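Local coordinates for molybdenum ABC transporter, periplasmic molybdenum-binding protein (Vibrio cholerae, PDB 4RXL) that binds tungstate, and probably molybdate, in the periplasm, most likely for delivery to an ABC-type importer in the inner membrane, at residues Arg115-Gln120 / Gly163-Gly168; Thr80-Ser85 / Ile195-Ala200. One frame throughout, in Å; residues are numbered along the deposited sequence.

Contact 1: Arg115-Gln120 / Gly163-Gly168; sequences RLAVAQ and GESPLG
Leu167 O is gripped twice: by one straight hydrogen bond from Ala117 N (3.0 Å, 169° at the hydrogen), which arrives in the carbonyl plane on a lone pair, and by a weaker CA-H...O contact from Leu116 CA. Ala117 also bonds through its backbone to Ile169, so it is bridged to Gly168 between. With no side chain, Gly168 can bring its CA within 3.1 Å of Ala117 O, where a CB would be tight. Two residues before Leu167, Ser165 OG lies beside its own backbone N (chi1 -74°) and donates to Arg115 O at 2.8 Å, from above the carbonyl plane. The small methyl of Ala117 lies 3.6 Å from Ser165 OG, and helix 153-161 covers it through Leu159 and Val160. Leu116, with CG anti to its backbone N, swings CD1 round to Leu167 CB at 3.6 Å, and helix 104-111 packs against both leucines. At the outer end a water accepts from Arg115 N and donates to Glu164 O, while the Arg115 guanidinium turns away to Leu147 O. Strand 116-119 thus lies between strands 147-150 and 168-171, which helix 153-161 links in a beta-alpha-beta crossover, as in the alpha/beta lobes of periplasmic binding proteins.

Contact 2: Thr80-Ser85 / Ile195-Ala200; sequences TLAANS and IRYPLA
Strands 80-84 and 195-200 run antiparallel, at 156°, and a classic beta bulge interrupts them: Leu81, with near-helical backbone angles, and Ala82 both face Tyr197, whose O accepts from Leu81 N (2.8 Å) and whose N donates to Ala82 O (2.9 Å). Ala82 N is left buried without a partner. Further along, Ile195 O takes two donors, each from above its carbonyl plane: Asn84 N across the pair at 3.2 Å and Arg196 NH2 from its own strand at 2.8 Å. Arg196 reaches back because its chain bends at chi2 (-74°), bringing NH2 over beside the Ala83 methyl, which is small enough to sit there. Beyond it, a water joins Asn84 O to Ile195 N. Asn84 ND2 donates to Tyr197 OH at 3.0 Å, almost in the amide plane, with amide and ring 40° apart. ND2 also bonds Thr173 OG1, its strongest partner, and Ser85 N reaches Asn84 OD1 in a bent bond; together they limit the rotation of the amide. The Tyr197 ring meets Ala82 O and Asn84 CB at its edge, and its hydroxyl also bonds Ser13 OG. As Ser13 lines the tungstate pocket, Tyr197 is probably a second-shell residue that positions it, and Asn84 in turn steadies Tyr197. Ile195, branched at CB, lays CG2 against Asn84 CB (3.6 Å) and CD1 against the Ser85 backbone. Phe229 meets the Tyr197 ring edge-to-face, and Tyr171 of strand 168-171 touches Asn84, Ile195 and Tyr197. At the far end, Leu81 and Leu199 meet loosely and both pack on Leu215 of helix 206-215, while backbone bonds between Ser58 and the carbonyl of Pro198, and between Phe56 and Ala200, carry the sheet on to strand 55-57.

In the fold
From the N terminus, the first strands and helices begin one lobe, which strand 195-201 and the C-terminal helices later complete; the chain first enters strand 78-91, whose residues 80-85 wait for their partner. The chain then forms strand 116-119, and contact 1 closes a mostly helical loop of 42 residues when 163-168 returns to it. Only after strands 168-171 and 181-186 does 195-200 close contact 2, so contact 1 is nested inside the larger loop. Their centres are 24 Å apart, on opposite sides of the chain's centre, and they do not touch. Strand 78-91 pairs with both 168-171 and 195-201, thereby connecting the two regions, and tungstate lies much closer to contact 2.

Contact 1: Arg115-Gln120 / Gly163-Gly168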
loop_
_atom_site.group_PDB
_atom_site.type_symbol
_atom_site.label_atom_id
_atom_site.label_comp_id
_atom_site.label_asym_id
_atom_site.label_seq_id
_atom_site.Cartn_x
_atom_site.Cartn_y
_atom_site.Cartn_z
ATOM N N ARG A 115 0.686 -17.791 -11.818
ATOM C CA ARG A 115 0.733 -16.355 -12.090
ATOM C C ARG A 115 1.360 -15.523 -10.962
ATOM O O ARG A 115 1.303 -15.895 -9.797
ATOM C CB ARG A 115 -0.685 -15.870 -12.366
ATOM C CG ARG A 115 -1.276 -16.393 -13.654
ATOM C CD ARG A 115 -2.650 -15.815 -13.917
ATOM N NE ARG A 115 -3.069 -16.137 -15.283
ATOM C CZ ARG A 115 -2.906 -15.356 -16.358
ATOM N NH1 ARG A 115 -2.348 -14.145 -16.274
ATOM N NH2 ARG A 115 -3.331 -15.794 -17.541
ATOM N N LEU A 116 1.966 -14.397 -11.325
ATOM C CA LEU A 116 2.546 -13.467 -10.359
ATOM C C LEU A 116 1.446 -12.614 -9.734
ATOM O O LEU A 116 0.722 -11.904 -10.449
ATOM C CB LEU A 116 3.557 -12.548 -11.060
ATOM C CG LEU A 116 4.307 -11.486 -10.265
ATOM C CD1 LEU A 116 5.204 -12.065 -9.185
ATOM C CD2 LEU A 116 5.129 -10.645 -11.243
ATOM N N ALA A 117 1.323 -12.671 -8.412
ATOM C CA ALA A 117 0.297 -11.899 -7.710
ATOM C C ALA A 117 0.715 -10.447 -7.597
ATOM O O ALA A 117 1.769 -10.128 -7.031
ATOM C CB ALA A 117 0.026 -12.475 -6.333
ATOM N N VAL A 118 -0.112 -9.560 -8.131
ATOM C CA VAL A 118 0.112 -8.123 -8.020
ATOM C C VAL A 118 -1.224 -7.412 -7.913
ATOM O O VAL A 118 -2.250 -7.979 -8.324
ATOM C CB VAL A 118 0.847 -7.537 -9.243
ATOM C CG1 VAL A 118 2.228 -8.162 -9.404
ATOM C CG2 VAL A 118 0.016 -7.693 -10.520
ATOM N N ALA A 119 -1.218 -6.199 -7.351
ATOM C CA ALA A 119 -2.425 -5.361 -7.407
ATOM C C ALA A 119 -2.566 -4.788 -8.824
ATOM O O ALA A 119 -1.601 -4.780 -9.590
ATOM C CB ALA A 119 -2.420 -4.267 -6.370
ATOM N N GLN A 120 -3.784 -4.387 -9.192
ATOM C CA GLN A 120 -4.083 -3.913 -10.548
ATOM C C GLN A 120 -3.039 -2.864 -10.955
ATOM O O GLN A 120 -2.904 -1.842 -10.323
ATOM C CB GLN A 120 -5.507 -3.328 -10.631
ATOM C CG GLN A 120 -6.177 -3.451 -12.004
ATOM C CD GLN A 120 -5.583 -2.512 -13.038
ATOM O OE1 GLN A 120 -5.445 -1.308 -12.782
ATOM N NE2 GLN A 120 -5.215 -3.053 -14.209
ATOM N N GLY A 163 -0.893 -19.991 -1.435
ATOM C CA GLY A 163 -0.093 -20.813 -2.313
ATOM C C GLY A 163 -0.603 -20.853 -3.732
ATOM O O GLY A 163 -0.138 -21.662 -4.504
ATOM N N GLU A 164 -1.528 -19.960 -4.094
ATOM C CA GLU A 164 -2.096 -19.984 -5.441
ATOM C C GLU A 164 -1.104 -19.355 -6.403
ATOM O O GLU A 164 -0.978 -19.809 -7.552
ATOM C CB GLU A 164 -3.454 -19.277 -5.502
ATOM C CG GLU A 164 -4.554 -19.981 -4.717
ATOM C CD GLU A 164 -5.823 -19.145 -4.553
ATOM O OE1 GLU A 164 -6.284 -18.519 -5.535
ATOM O OE2 GLU A 164 -6.373 -19.125 -3.431
ATOM N N SER A 165 -0.405 -18.322 -5.920
ATOM C CA SER A 165 0.710 -17.718 -6.633
ATOM C C SER A 165 2.017 -18.054 -5.902
ATOM O O SER A 165 2.111 -17.893 -4.688
ATOM C CB SER A 165 0.544 -16.199 -6.708
ATOM O OG SER A 165 -0.451 -15.808 -7.640
ATOM N N PRO A 166 3.043 -18.507 -6.640
ATOM C CA PRO A 166 4.336 -18.799 -6.035
ATOM C C PRO A 166 5.205 -17.587 -5.860
ATOM O O PRO A 166 6.171 -17.663 -5.138
ATOM C CB PRO A 166 4.965 -19.789 -7.029
ATOM C CG PRO A 166 4.385 -19.397 -8.341
ATOM C CD PRO A 166 2.997 -18.912 -8.056
ATOM N N LEU A 167 4.855 -16.475 -6.499
ATOM C CA LEU A 167 5.500 -15.192 -6.244
ATOM C C LEU A 167 4.440 -14.098 -6.266
ATOM O O LEU A 167 3.437 -14.191 -6.992
ATOM C CB LEU A 167 6.559 -14.867 -7.295
ATOM C CG LEU A 167 7.773 -15.785 -7.371
ATOM C CD1 LEU A 167 8.576 -15.487 -8.632
ATOM C CD2 LEU A 167 8.639 -15.665 -6.121
ATOM N N GLY A 168 4.674 -13.052 -5.487
ATOM C CA GLY A 168 3.877 -11.861 -5.553
ATOM C C GLY A 168 4.700 -10.649 -5.210
ATOM O O GLY A 168 5.801 -10.760 -4.651
HETATM O O HOH W 1 -1.402 -18.702 -10.139
#

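Contact 2: Thr80-Ser85 / Ile195-Ala200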
loop_
_atom_site.group_PDB
_atom_site.type_symbol
_atom_site.label_atom_id
_atom_site.label_comp_id
_atom_site.label_asym_id
_atom_site.label_seq_id
_atom_site.Cartn_x
_atom_site.Cartn_y
_atom_site.Cartn_z
ATOM N N THR A 80 2.623 14.302 4.116
ATOM C CA THR A 80 3.107 12.930 3.944
ATOM C C THR A 80 3.276 12.282 5.313
ATOM O O THR A 80 3.855 12.850 6.242
ATOM C CB THR A 80 4.430 12.870 3.171
ATOM O OG1 THR A 80 4.312 13.666 1.994
ATOM C CG2 THR A 80 4.749 11.455 2.774
ATOM N N LEU A 81 2.740 11.087 5.425
ATOM C CA LEU A 81 2.667 10.368 6.677
ATOM C C LEU A 81 3.803 9.333 6.877
ATOM O O LEU A 81 4.287 9.117 7.987
ATOM C CB LEU A 81 1.322 9.667 6.705
ATOM C CG LEU A 81 0.898 9.007 7.996
ATOM C CD1 LEU A 81 0.892 10.028 9.115
ATOM C CD2 LEU A 81 -0.472 8.425 7.778
ATOM N N ALA A 82 4.197 8.656 5.808
ATOM C CA ALA A 82 5.040 7.479 5.932
ATOM C C ALA A 82 5.599 7.092 4.568
ATOM O O ALA A 82 5.119 7.556 3.533
ATOM C CB ALA A 82 4.196 6.334 6.475
ATOM N N ALA A 83 6.582 6.198 4.580
ATOM C CA ALA A 83 7.119 5.621 3.359
ATOM C C ALA A 83 7.177 4.111 3.475
ATOM O O ALA A 83 6.941 3.537 4.540
ATOM C CB ALA A 83 8.501 6.185 3.073
ATOM N N ASN A 84 7.456 3.456 2.353
ATOM C CA ASN A 84 7.510 1.996 2.338
ATOM C C ASN A 84 8.553 1.567 1.330
ATOM O O ASN A 84 9.163 2.400 0.665
ATOM C CB ASN A 84 6.123 1.409 2.021
ATOM C CG ASN A 84 5.801 0.139 2.800
ATOM O OD1 ASN A 84 6.692 -0.656 3.150
ATOM N ND2 ASN A 84 4.515 -0.100 3.009
ATOM N N SER A 85 8.772 0.249 1.250
ATOM C CA SER A 85 9.555 -0.334 0.187
ATOM C C SER A 85 8.761 -1.477 -0.401
ATOM O O SER A 85 7.742 -1.924 0.148
ATOM C CB SER A 85 10.921 -0.763 0.675
ATOM O OG SER A 85 10.811 -1.817 1.591
ATOM N N ILE A 195 7.934 5.180 -2.578
ATOM C CA ILE A 195 6.616 4.910 -2.019
ATOM C C ILE A 195 6.350 5.806 -0.822
ATOM O O ILE A 195 7.094 5.790 0.146
ATOM C CB ILE A 195 6.501 3.460 -1.591
ATOM C CG1 ILE A 195 6.769 2.567 -2.792
ATOM C CG2 ILE A 195 5.133 3.187 -0.973
ATOM C CD1 ILE A 195 7.181 1.158 -2.414
ATOM N N ARG A 196 5.322 6.648 -0.947
ATOM C CA ARG A 196 5.010 7.660 0.037
ATOM C C ARG A 196 3.502 7.675 0.215
ATOM O O ARG A 196 2.756 7.518 -0.758
ATOM C CB ARG A 196 5.462 9.031 -0.425
ATOM C CG ARG A 196 6.950 9.142 -0.693
ATOM C CD ARG A 196 7.769 9.181 0.585
ATOM N NE ARG A 196 9.206 9.319 0.306
ATOM C CZ ARG A 196 10.052 8.310 0.054
ATOM N NH1 ARG A 196 11.323 8.598 -0.195
ATOM N NH2 ARG A 196 9.660 7.014 0.040
ATOM N N TYR A 197 3.063 7.808 1.472
ATOM C CA TYR A 197 1.662 7.824 1.862
ATOM C C TYR A 197 1.196 9.198 2.292
ATOM O O TYR A 197 1.471 9.612 3.405
ATOM C CB TYR A 197 1.435 6.893 3.070
ATOM C CG TYR A 197 1.596 5.437 2.777
ATOM C CD1 TYR A 197 2.833 4.889 2.663
ATOM C CD2 TYR A 197 0.479 4.572 2.646
ATOM C CE1 TYR A 197 2.997 3.538 2.370
ATOM C CE2 TYR A 197 0.637 3.230 2.394
ATOM C CZ TYR A 197 1.905 2.705 2.276
ATOM O OH TYR A 197 2.093 1.363 1.996
ATOM N N PRO A 198 0.511 9.917 1.424
ATOM C CA PRO A 198 -0.090 11.159 1.887
ATOM C C PRO A 198 -1.340 10.947 2.732
ATOM O O PRO A 198 -2.098 10.011 2.531
ATOM C CB PRO A 198 -0.470 11.877 0.595
ATOM C CG PRO A 198 -0.632 10.801 -0.403
ATOM C CD PRO A 198 0.302 9.681 -0.011
ATOM N N LEU A 199 -1.572 11.889 3.634
ATOM C CA LEU A 199 -2.768 11.963 4.433
ATOM C C LEU A 199 -3.469 13.233 4.003
ATOM O O LEU A 199 -2.902 14.336 4.134
ATOM C CB LEU A 199 -2.395 12.016 5.904
ATOM C CG LEU A 199 -3.435 12.473 6.922
ATOM C CD1 LEU A 199 -4.576 11.467 7.016
ATOM C CD2 LEU A 199 -2.766 12.690 8.265
ATOM N N ALA A 200 -4.684 13.084 3.482
ATOM C CA ALA A 200 -5.483 14.217 3.019
ATOM C C ALA A 200 -6.635 14.496 3.976
ATOM O O ALA A 200 -7.378 13.581 4.350
ATOM C CB ALA A 200 -6.004 13.927 1.625
HETATM O O HOH W 2 10.039 3.307 -1.803
#